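Local coordinates for protein diaminobutyrate-pyruvate transaminase and L-2,4-diaminobutyrate decarboxylase (Vibrio parahaemolyticus, PDB 2QMA) that probably decarboxylates L-2,4-diaminobutyrate with pyridoxal 5'-phosphate through the C-terminal domain described here, the rest of the bifunctional protein probably acting as a transaminase, at residues K76-L80 with K81-D85; D198-D201 with K202-I205; P475-T479 with S480-S484. All coordinates share one frame; numbering follows the deposited sequence.

Contact 1: K76-L80 with K81-D85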
ATOM      1  N   LYS A  76     -22.666  12.056 -14.452  1.00 22.47           N
ATOM      2  CA  LYS A  76     -22.589  13.261 -13.624  1.00 21.80           C
ATOM      3  C   LYS A  76     -21.675  14.269 -14.302  1.00 21.70           C
ATOM      4  O   LYS A  76     -22.138  15.332 -14.692  1.00 20.94           O
ATOM      5  CB  LYS A  76     -22.108  12.932 -12.214  1.00 22.53           C
ATOM      6  CG  LYS A  76     -22.184  14.105 -11.262  1.00 23.48           C
ATOM      7  CD  LYS A  76     -22.107  13.579  -9.842  1.00 23.88           C
ATOM      8  CE  LYS A  76     -22.135  14.718  -8.850  1.00 24.68           C
ATOM      9  NZ  LYS A  76     -22.249  14.171  -7.457  1.00 26.35           N
ATOM     10  N   ASN A  77     -20.393  13.905 -14.475  1.00 21.78           N
ATOM     11  CA  ASN A  77     -19.379  14.744 -15.148  1.00 21.79           C
ATOM     12  C   ASN A  77     -19.403  16.211 -14.708  1.00 22.19           C
ATOM     13  O   ASN A  77     -19.437  17.125 -15.548  1.00 21.92           O
ATOM     14  CB  ASN A  77     -19.499  14.593 -16.679  1.00 22.10           C
ATOM     15  CG  ASN A  77     -19.502  13.133 -17.111  1.00 22.83           C
ATOM     16  OD1 ASN A  77     -18.853  12.306 -16.471  1.00 25.92           O
ATOM     17  ND2 ASN A  77     -20.256  12.803 -18.176  1.00 20.79           N
ATOM     18  N   ALA A  78     -19.401  16.414 -13.385  1.00 21.71           N
ATOM     19  CA  ALA A  78     -19.518  17.740 -12.773  1.00 21.69           C
ATOM     20  C   ALA A  78     -18.158  18.430 -12.583  1.00 21.12           C
ATOM     21  O   ALA A  78     -17.118  17.753 -12.553  1.00 21.00           O
ATOM     22  CB  ALA A  78     -20.275  17.637 -11.412  1.00 21.59           C
ATOM     23  N   PRO A  79     -18.161  19.779 -12.435  1.00 20.74           N
ATOM     24  CA  PRO A  79     -16.905  20.475 -12.173  1.00 19.50           C
ATOM     25  C   PRO A  79     -16.298  19.993 -10.866  1.00 18.45           C
ATOM     26  O   PRO A  79     -17.024  19.645  -9.915  1.00 17.23           O
ATOM     27  CB  PRO A  79     -17.306  21.955 -12.056  1.00 19.77           C
ATOM     28  CG  PRO A  79     -18.805  21.986 -11.990  1.00 21.28           C
ATOM     29  CD  PRO A  79     -19.325  20.692 -12.511  1.00 20.25           C
ATOM     30  N   LEU A  80     -14.971  19.980 -10.829  1.00 18.43           N
ATOM     31  CA  LEU A  80     -14.237  19.299  -9.740  1.00 18.47           C
ATOM     32  C   LEU A  80     -14.587  19.921  -8.386  1.00 18.73           C
ATOM     33  O   LEU A  80     -14.795  19.212  -7.406  1.00 19.42           O
ATOM     34  CB  LEU A  80     -12.724  19.323  -9.986  1.00 18.12           C
ATOM     35  CG  LEU A  80     -11.817  18.672  -8.919  1.00 17.88           C
ATOM     36  CD1 LEU A  80     -12.399  17.351  -8.439  1.00 18.99           C
ATOM     37  CD2 LEU A  80     -10.434  18.451  -9.497  1.00 18.26           C
ATOM     38  N   LYS A  81     -14.657  21.242  -8.326  1.00 19.15           N
ATOM     39  CA  LYS A  81     -14.967  21.888  -7.060  1.00 19.71           C
ATOM     40  C   LYS A  81     -16.332  21.461  -6.497  1.00 19.87           C
ATOM     41  O   LYS A  81     -16.468  21.311  -5.283  1.00 20.05           O
ATOM     42  CB  LYS A  81     -14.843  23.416  -7.172  1.00 19.95           C
ATOM     43  CG  LYS A  81     -13.402  23.923  -7.199  1.00 18.29           C
ATOM     44  CD  LYS A  81     -13.297  25.405  -7.587  1.00 21.08           C
ATOM     45  CE  LYS A  81     -11.828  25.767  -7.817  1.00 22.57           C
ATOM     46  NZ  LYS A  81     -11.617  27.242  -7.713  1.00 24.10           N
ATOM     47  N   SER A  82     -17.335  21.249  -7.356  1.00 20.22           N
ATOM     48  CA  SER A  82     -18.650  20.795  -6.852  1.00 20.48           C
ATOM     49  C   SER A  82     -18.585  19.341  -6.341  1.00 19.72           C
ATOM     50  O   SER A  82     -19.228  19.001  -5.348  1.00 19.09           O
ATOM     51  CB  SER A  82     -19.816  21.058  -7.828  1.00 21.03           C
ATOM     52  OG  SER A  82     -19.803  20.220  -8.972  1.00 24.75           O
ATOM     53  N   VAL A  83     -17.793  18.509  -7.014  1.00 18.07           N
ATOM     54  CA  VAL A  83     -17.595  17.124  -6.601  1.00 17.66           C
ATOM     55  C   VAL A  83     -16.911  17.092  -5.230  1.00 17.79           C
ATOM     56  O   VAL A  83     -17.275  16.277  -4.361  1.00 17.41           O
ATOM     57  CB  VAL A  83     -16.755  16.340  -7.619  1.00 16.40           C
ATOM     58  CG1 VAL A  83     -16.487  14.918  -7.090  1.00 16.68           C
ATOM     59  CG2 VAL A  83     -17.458  16.286  -9.026  1.00 15.34           C
ATOM     60  N   ILE A  84     -15.925  17.977  -5.055  1.00 17.96           N
ATOM     61  CA  ILE A  84     -15.261  18.167  -3.772  1.00 17.74           C
ATOM     62  C   ILE A  84     -16.293  18.561  -2.708  1.00 18.17           C
ATOM     63  O   ILE A  84     -16.241  18.066  -1.596  1.00 17.77           O
ATOM     64  CB  ILE A  84     -14.133  19.231  -3.847  1.00 18.25           C
ATOM     65  CG1 ILE A  84     -12.910  18.652  -4.581  1.00 16.88           C
ATOM     66  CG2 ILE A  84     -13.709  19.687  -2.464  1.00 16.25           C
ATOM     67  CD1 ILE A  84     -11.969  19.727  -5.131  1.00 20.89           C
ATOM     68  N   ASP A  85     -17.223  19.458  -3.057  1.00 18.58           N
ATOM     69  CA  ASP A  85     -18.249  19.932  -2.111  1.00 18.70           C
ATOM     70  C   ASP A  85     -19.127  18.766  -1.698  1.00 18.22           C
ATOM     71  O   ASP A  85     -19.429  18.593  -0.524  1.00 17.92           O
ATOM     72  CB  ASP A  85     -19.175  20.964  -2.773  1.00 18.71           C
ATOM     73  CG  ASP A  85     -18.554  22.330  -2.914  1.00 22.36           C
ATOM     74  OD1 ASP A  85     -17.507  22.630  -2.289  1.00 24.64           O
ATOM     75  OD2 ASP A  85     -19.161  23.127  -3.677  1.00 24.77           O
TER

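Contact 2: D198-D201 with K202-I205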
ATOM      1  N   ASP A 198      10.649 -30.523   0.730  1.00 17.77           N
ATOM      2  CA  ASP A 198       9.773 -31.643   1.198  1.00 19.32           C
ATOM      3  C   ASP A 198       9.564 -31.696   2.713  1.00 18.77           C
ATOM      4  O   ASP A 198       8.561 -32.211   3.184  1.00 19.35           O
ATOM      5  CB  ASP A 198      10.176 -33.068   0.678  1.00 21.40           C
ATOM      6  CG  ASP A 198       9.077 -34.169   1.052  1.00 22.90           C
ATOM      7  OD1 ASP A 198       7.926 -34.065   0.579  1.00 26.82           O
ATOM      8  OD2 ASP A 198       9.327 -35.108   1.858  1.00 27.77           O
ATOM      9  N   TYR A 199      10.491 -31.128   3.480  1.00 17.91           N
ATOM     10  CA  TYR A 199      10.323 -31.058   4.918  1.00 16.81           C
ATOM     11  C   TYR A 199       9.497 -29.857   5.399  1.00 15.99           C
ATOM     12  O   TYR A 199       9.379 -29.626   6.596  1.00 16.29           O
ATOM     13  CB  TYR A 199      11.695 -31.087   5.610  1.00 16.71           C
ATOM     14  CG  TYR A 199      12.679 -30.020   5.151  1.00 15.81           C
ATOM     15  CD1 TYR A 199      12.634 -28.724   5.689  1.00 16.66           C
ATOM     16  CD2 TYR A 199      13.658 -30.297   4.186  1.00 13.55           C
ATOM     17  CE1 TYR A 199      13.532 -27.737   5.286  1.00 13.09           C
ATOM     18  CE2 TYR A 199      14.573 -29.301   3.806  1.00 15.24           C
ATOM     19  CZ  TYR A 199      14.473 -28.022   4.367  1.00 14.38           C
ATOM     20  OH  TYR A 199      15.327 -27.001   4.001  1.00 14.75           O
ATOM     21  N   ALA A 200       8.901 -29.093   4.478  1.00 16.20           N
ATOM     22  CA  ALA A 200       8.126 -27.889   4.878  1.00 15.80           C
ATOM     23  C   ALA A 200       7.017 -28.175   5.902  1.00 15.26           C
ATOM     24  O   ALA A 200       6.641 -27.292   6.684  1.00 14.28           O
ATOM     25  CB  ALA A 200       7.505 -27.197   3.655  1.00 16.22           C
ATOM     26  N   ASP A 201       6.445 -29.374   5.832  1.00 14.17           N
ATOM     27  CA  ASP A 201       5.310 -29.748   6.697  1.00 15.02           C
ATOM     28  C   ASP A 201       5.725 -29.767   8.178  1.00 13.52           C
ATOM     29  O   ASP A 201       4.893 -29.749   9.080  1.00 13.54           O
ATOM     30  CB  ASP A 201       4.765 -31.103   6.279  1.00 16.83           C
ATOM     31  CG  ASP A 201       5.692 -32.280   6.681  1.00 20.99           C
ATOM     32  OD1 ASP A 201       6.854 -32.401   6.194  1.00 26.40           O
ATOM     33  OD2 ASP A 201       5.238 -33.112   7.496  1.00 31.47           O
ATOM     34  N   LYS A 202       7.030 -29.828   8.399  1.00 13.47           N
ATOM     35  CA  LYS A 202       7.577 -29.841   9.742  1.00 13.14           C
ATOM     36  C   LYS A 202       7.862 -28.449  10.292  1.00 12.11           C
ATOM     37  O   LYS A 202       8.067 -28.313  11.487  1.00 10.59           O
ATOM     38  CB  LYS A 202       8.855 -30.688   9.792  1.00 13.89           C
ATOM     39  CG  LYS A 202       8.598 -32.172   9.713  1.00 17.17           C
ATOM     40  CD  LYS A 202       9.833 -32.846   9.120  1.00 22.62           C
ATOM     41  CE  LYS A 202       9.991 -34.254   9.621  1.00 25.08           C
ATOM     42  NZ  LYS A 202       9.346 -35.173   8.675  1.00 28.18           N
ATOM     43  N   LEU A 203       7.969 -27.458   9.409  1.00 11.22           N
ATOM     44  CA  LEU A 203       8.384 -26.126   9.832  1.00 11.39           C
ATOM     45  C   LEU A 203       7.352 -25.509  10.770  1.00 10.67           C
ATOM     46  O   LEU A 203       6.120 -25.670  10.576  1.00 12.37           O
ATOM     47  CB  LEU A 203       8.607 -25.210   8.612  1.00 10.45           C
ATOM     48  CG  LEU A 203       9.759 -25.664   7.676  1.00  9.03           C
ATOM     49  CD1 LEU A 203       9.772 -24.811   6.382  1.00 12.39           C
ATOM     50  CD2 LEU A 203      11.113 -25.555   8.346  1.00  8.35           C
ATOM     51  N   ARG A 204       7.843 -24.825  11.796  1.00 10.89           N
ATOM     52  CA  ARG A 204       6.948 -24.233  12.790  1.00 10.48           C
ATOM     53  C   ARG A 204       7.403 -22.822  13.157  1.00 10.27           C
ATOM     54  O   ARG A 204       8.601 -22.576  13.348  1.00 10.00           O
ATOM     55  CB  ARG A 204       6.869 -25.074  14.080  1.00 10.66           C
ATOM     56  CG  ARG A 204       6.147 -26.432  13.939  1.00 10.78           C
ATOM     57  CD  ARG A 204       4.669 -26.273  13.570  1.00  8.28           C
ATOM     58  NE  ARG A 204       3.979 -27.581  13.541  1.00  9.69           N
ATOM     59  CZ  ARG A 204       3.953 -28.368  12.476  1.00 14.12           C
ATOM     60  NH1 ARG A 204       4.603 -27.979  11.383  1.00 13.48           N
ATOM     61  NH2 ARG A 204       3.291 -29.547  12.496  1.00 13.18           N
ATOM     62  N   ILE A 205       6.419 -21.929  13.276  1.00  9.38           N
ATOM     63  CA  ILE A 205       6.638 -20.578  13.756  1.00  9.99           C
ATOM     64  C   ILE A 205       6.055 -20.519  15.182  1.00  9.19           C
ATOM     65  O   ILE A 205       4.885 -20.873  15.434  1.00  8.51           O
ATOM     66  CB  ILE A 205       5.889 -19.567  12.904  1.00 10.18           C
ATOM     67  CG1 ILE A 205       6.308 -19.656  11.425  1.00 10.20           C
ATOM     68  CG2 ILE A 205       5.975 -18.134  13.536  1.00  9.28           C
ATOM     69  CD1 ILE A 205       5.247 -19.046  10.441  1.00 12.60           C
TER
HETATM   70  O   HOH W   1       4.675 -26.130   8.283  1.00 22.23           O
HETATM   71  O   HOH W   2       2.490 -31.134  10.341  1.00 31.71           O
HETATM   72  O   HOH W   3       6.508 -34.283  10.145  1.00 54.52           O

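Contact 3: P475-T479 with S480-S484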
ATOM      1  N   PRO A 475      -2.005  12.568  22.164  1.00 16.01           N
ATOM      2  CA  PRO A 475      -1.224  13.015  23.327  1.00 16.85           C
ATOM      3  C   PRO A 475      -1.762  14.309  23.944  1.00 17.34           C
ATOM      4  O   PRO A 475      -1.162  14.857  24.884  1.00 17.53           O
ATOM      5  CB  PRO A 475       0.193  13.172  22.746  1.00 17.19           C
ATOM      6  CG  PRO A 475      -0.051  13.627  21.304  1.00 15.61           C
ATOM      7  CD  PRO A 475      -1.380  12.980  20.894  1.00 15.83           C
ATOM      8  N   CYS A 476      -2.913  14.778  23.436  1.00 17.47           N
ATOM      9  CA  CYS A 476      -3.445  16.114  23.790  1.00 17.06           C
ATOM     10  C   CYS A 476      -4.702  16.079  24.656  1.00 16.28           C
ATOM     11  O   CYS A 476      -5.339  17.099  24.882  1.00 17.21           O
ATOM     12  CB  CYS A 476      -3.714  16.902  22.488  1.00 17.75           C
ATOM     13  SG  CYS A 476      -2.218  17.341  21.582  1.00 20.47           S
ATOM     14  N   LEU A 477      -5.062  14.893  25.118  1.00 17.38           N
ATOM     15  CA  LEU A 477      -6.204  14.646  25.995  1.00 17.08           C
ATOM     16  C   LEU A 477      -5.906  14.999  27.450  1.00 16.67           C
ATOM     17  O   LEU A 477      -4.771  14.907  27.886  1.00 15.86           O
ATOM     18  CB  LEU A 477      -6.582  13.160  25.912  1.00 17.03           C
ATOM     19  CG  LEU A 477      -6.871  12.580  24.520  1.00 18.52           C
ATOM     20  CD1 LEU A 477      -7.115  11.056  24.612  1.00 20.49           C
ATOM     21  CD2 LEU A 477      -8.039  13.276  23.830  1.00 21.23           C
ATOM     22  N   THR A 478      -6.945  15.409  28.191  1.00 16.22           N
ATOM     23  CA  THR A 478      -6.797  15.854  29.578  1.00 16.71           C
ATOM     24  C   THR A 478      -7.630  14.966  30.484  1.00 17.00           C
ATOM     25  O   THR A 478      -8.462  14.191  30.011  1.00 17.19           O
ATOM     26  CB  THR A 478      -7.303  17.329  29.759  1.00 16.96           C
ATOM     27  OG1 THR A 478      -8.663  17.385  29.340  1.00 17.66           O
ATOM     28  CG2 THR A 478      -6.513  18.291  28.910  1.00 17.32           C
ATOM     29  N   THR A 479      -7.398  15.078  31.796  1.00 17.97           N
ATOM     30  CA  THR A 479      -8.181  14.355  32.802  1.00 18.24           C
ATOM     31  C   THR A 479      -9.670  14.554  32.551  1.00 17.59           C
ATOM     32  O   THR A 479     -10.431  13.599  32.566  1.00 17.52           O
ATOM     33  CB  THR A 479      -7.830  14.833  34.249  1.00 19.38           C
ATOM     34  OG1 THR A 479      -6.411  14.812  34.420  1.00 21.21           O
ATOM     35  CG2 THR A 479      -8.486  13.945  35.316  1.00 20.00           C
ATOM     36  N   SER A 480     -10.076  15.799  32.315  1.00 16.92           N
ATOM     37  CA  SER A 480     -11.489  16.127  32.131  1.00 17.59           C
ATOM     38  C   SER A 480     -12.072  15.453  30.874  1.00 17.06           C
ATOM     39  O   SER A 480     -13.263  15.154  30.827  1.00 16.10           O
ATOM     40  CB  SER A 480     -11.683  17.651  32.088  1.00 18.90           C
ATOM     41  OG  SER A 480     -10.878  18.188  31.045  1.00 21.36           O
ATOM     42  N   ASP A 481     -11.238  15.225  29.853  1.00 16.61           N
ATOM     43  CA  ASP A 481     -11.698  14.430  28.701  1.00 17.38           C
ATOM     44  C   ASP A 481     -12.124  13.028  29.126  1.00 17.07           C
ATOM     45  O   ASP A 481     -13.152  12.517  28.653  1.00 16.71           O
ATOM     46  CB  ASP A 481     -10.606  14.329  27.612  1.00 17.72           C
ATOM     47  CG  ASP A 481     -10.364  15.679  26.901  1.00 20.74           C
ATOM     48  OD1 ASP A 481     -11.334  16.440  26.713  1.00 19.02           O
ATOM     49  OD2 ASP A 481      -9.211  15.986  26.531  1.00 21.16           O
ATOM     50  N   PHE A 482     -11.314  12.406  29.991  1.00 16.36           N
ATOM     51  CA  PHE A 482     -11.538  11.034  30.442  1.00 16.45           C
ATOM     52  C   PHE A 482     -12.709  10.952  31.409  1.00 16.00           C
ATOM     53  O   PHE A 482     -13.516  10.035  31.304  1.00 15.95           O
ATOM     54  CB  PHE A 482     -10.258  10.426  31.004  1.00 17.24           C
ATOM     55  CG  PHE A 482      -9.299   9.992  29.915  1.00 17.13           C
ATOM     56  CD1 PHE A 482      -9.567   8.839  29.174  1.00 19.63           C
ATOM     57  CD2 PHE A 482      -8.195  10.781  29.580  1.00 19.60           C
ATOM     58  CE1 PHE A 482      -8.727   8.431  28.126  1.00 19.93           C
ATOM     59  CE2 PHE A 482      -7.318  10.380  28.502  1.00 18.81           C
ATOM     60  CZ  PHE A 482      -7.594   9.194  27.804  1.00 19.06           C
ATOM     61  N   GLU A 483     -12.810  11.928  32.317  1.00 15.52           N
ATOM     62  CA  GLU A 483     -13.934  12.004  33.223  1.00 16.45           C
ATOM     63  C   GLU A 483     -15.251  12.097  32.465  1.00 16.25           C
ATOM     64  O   GLU A 483     -16.208  11.377  32.755  1.00 15.70           O
ATOM     65  CB  GLU A 483     -13.793  13.203  34.168  1.00 17.89           C
ATOM     66  CG  GLU A 483     -12.706  12.962  35.155  1.00 21.60           C
ATOM     67  CD  GLU A 483     -12.548  14.075  36.173  1.00 28.52           C
ATOM     68  OE1 GLU A 483     -12.942  15.245  35.907  1.00 29.84           O
ATOM     69  OE2 GLU A 483     -11.988  13.760  37.243  1.00 32.52           O
ATOM     70  N   SER A 484     -15.292  12.995  31.496  1.00 16.09           N
ATOM     71  CA  SER A 484     -16.467  13.118  30.638  1.00 16.78           C
ATOM     72  C   SER A 484     -16.751  11.863  29.772  1.00 15.82           C
ATOM     73  O   SER A 484     -17.936  11.536  29.559  1.00 16.03           O
ATOM     74  CB  SER A 484     -16.361  14.372  29.781  1.00 17.56           C
ATOM     75  OG  SER A 484     -17.153  14.232  28.630  1.00 20.85           O
TER

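Contact 1: K76-L80 with K81-D85
P79 O, at the last residue before helix 80-92, takes two sound hydrogen bonds from the first turn. V83 N approaches P79 O in the carbonyl plane at 3.2 Å with an N-H...O angle of 159°, while S82 OG reaches the same P79 O at 3.0 Å, tilted 17° from that plane. Set between the backbone N and the carbonyl carbon (chi1 72°), the S82 hydroxyl can reach P79 O; S82 N adds a weak third bond. I84 N continues the helical ladder to L80 O at 2.9 Å.

The arrangement is a helix N-terminus with proline at the N-cap. The proline ring has no polar side-chain group; the hydroxyl of S82, three residues after the cap, returns to the cap carbonyl. The helix packs against helix 32-51, where K81 NZ bonds S36 OG, and against the second subunit, whose N386 donates to A78 O.

Apolar contacts flank the polar ones. A78 CB rests on V83 CG2 at 3.9 Å and lies 3.6 Å from S82 OG. L80 CG meets I84 CD1 at 3.9 Å, the two chains crossing obliquely; both also touch helix 32-51 and the second subunit.

Contact 2: D198-D201 with K202-I205
D201 O is gripped by the R204 guanidinium and by a water that the same group holds. R204 NH1 donates to D201 O at 2.9 Å in an almost straight bond, 170° at the hydrogen, and water 2 donates to D201 O at 3.0 Å while accepting from R204 NH2. The guanidinium thus meets D201 O at its edge, in its own plane, although NH1 stands 37° above the plane of the carbonyl. R204 NH1 also bonds L203 O at 2.9 Å, again within the guanidinium plane, and these two carbonyls together with water 2 limit rotation of the group. The turn that brings it back comes at chi2 (-64°), which folds the arginine chain over its own strand entrance.

A second water repeats the bridging: water 1 donates to A200 O at 2.8 Å and to L203 O at 2.7 Å, so L203 O takes both a water and the arginine. The backbone itself makes a short 3-10 turn, K202 N bonding Y199 O and L203 N bonding A200 O, that delivers the chain into strand 203-208. In the fold-type I large domain this strand lies between 258-265 and 229-232, both parallel to it.

On the inner side L203 CD2 sits at the edge of the Y199 ring, 4.4 Å from Y199 CD1. Helix 167-187 packs on both residues, and its S187 OG bonds the Y199 hydroxyl; I258 of the adjoining strand touches both as well.

Outward, the D201 and K202 side chains extend alongside each other; D201 OD1 and K202 NZ are 4.5 Å apart, too far for a salt bridge. Water 3 spans them, donating to D201 OD2 and accepting a weak bond from K202 NZ.

Contact 3: P475-T479 with S480-S484
L477 lays its CD1 branch against the F482 ring, 3.7 Å from CZ, and its CB approaches CE2 of the same ring; the two side chains cross at about a right angle. With T478 as N-cap of helix 479-495, this pairing of the residue before the cap with the fourth residue of the helix is a hydrophobic staple. With CG anti to its carbonyl carbon, the phenylalanine lies back past the helix start, where CD2 also lies close to T478 O. M409, V406 and Q402 of helix 389-411 pack on the ring, so the staple joins the start of this C-terminal helix to the neighbouring helix. Q402 NE2 also bonds L477 O, as does Q16 NE2 of the second subunit.

Polar capping runs alongside. D481, third in the helix, turns its carboxylate back to the cap residue, and D481 OD2 accepts T478 N at 2.9 Å, the D481 half of a capping box. The amide comes from the anti side of OD2, 34° out of the carboxylate plane. A negative group here would probably be favoured by the helix amides. L477 CA and CB also come close to the same oxygen, on the side from which T478 N approaches.

The T478 hydroxyl, placed between backbone N and carbonyl carbon (chi1 57°), has its OG1 2.9 Å from S480 OG in a bond either oxygen could donate, and 3.2 Å from D481 OD2. T478 O receives weak bonds from D481 N and F482 N. Regular helical bonding is established one residue later: E483 N reaches T479 O at 2.9 Å and 166°, with E483 OE2 4.0 Å from T479 CG2.

The three contacts are separate local structures, met in chain order and touching nowhere. Contacts 1 and 2 are farthest apart, centres about 55 Å from each other, although both belong to the part of the chain related to pyridoxal-dependent decarboxylases. Contact 3 lies about 39 Å from contact 1 and 50 Å from contact 2, centre to centre, and sits across the chain's centre from contact 2. Contacts 1 and 3 both begin helices and both meet the second subunit, their nearest atoms about 27 Å apart; contact 2 instead leads into a strand of the large sheet. All lie away from K325, unmodified in this structure, the lysine predicted to carry the pyridoxal phosphate.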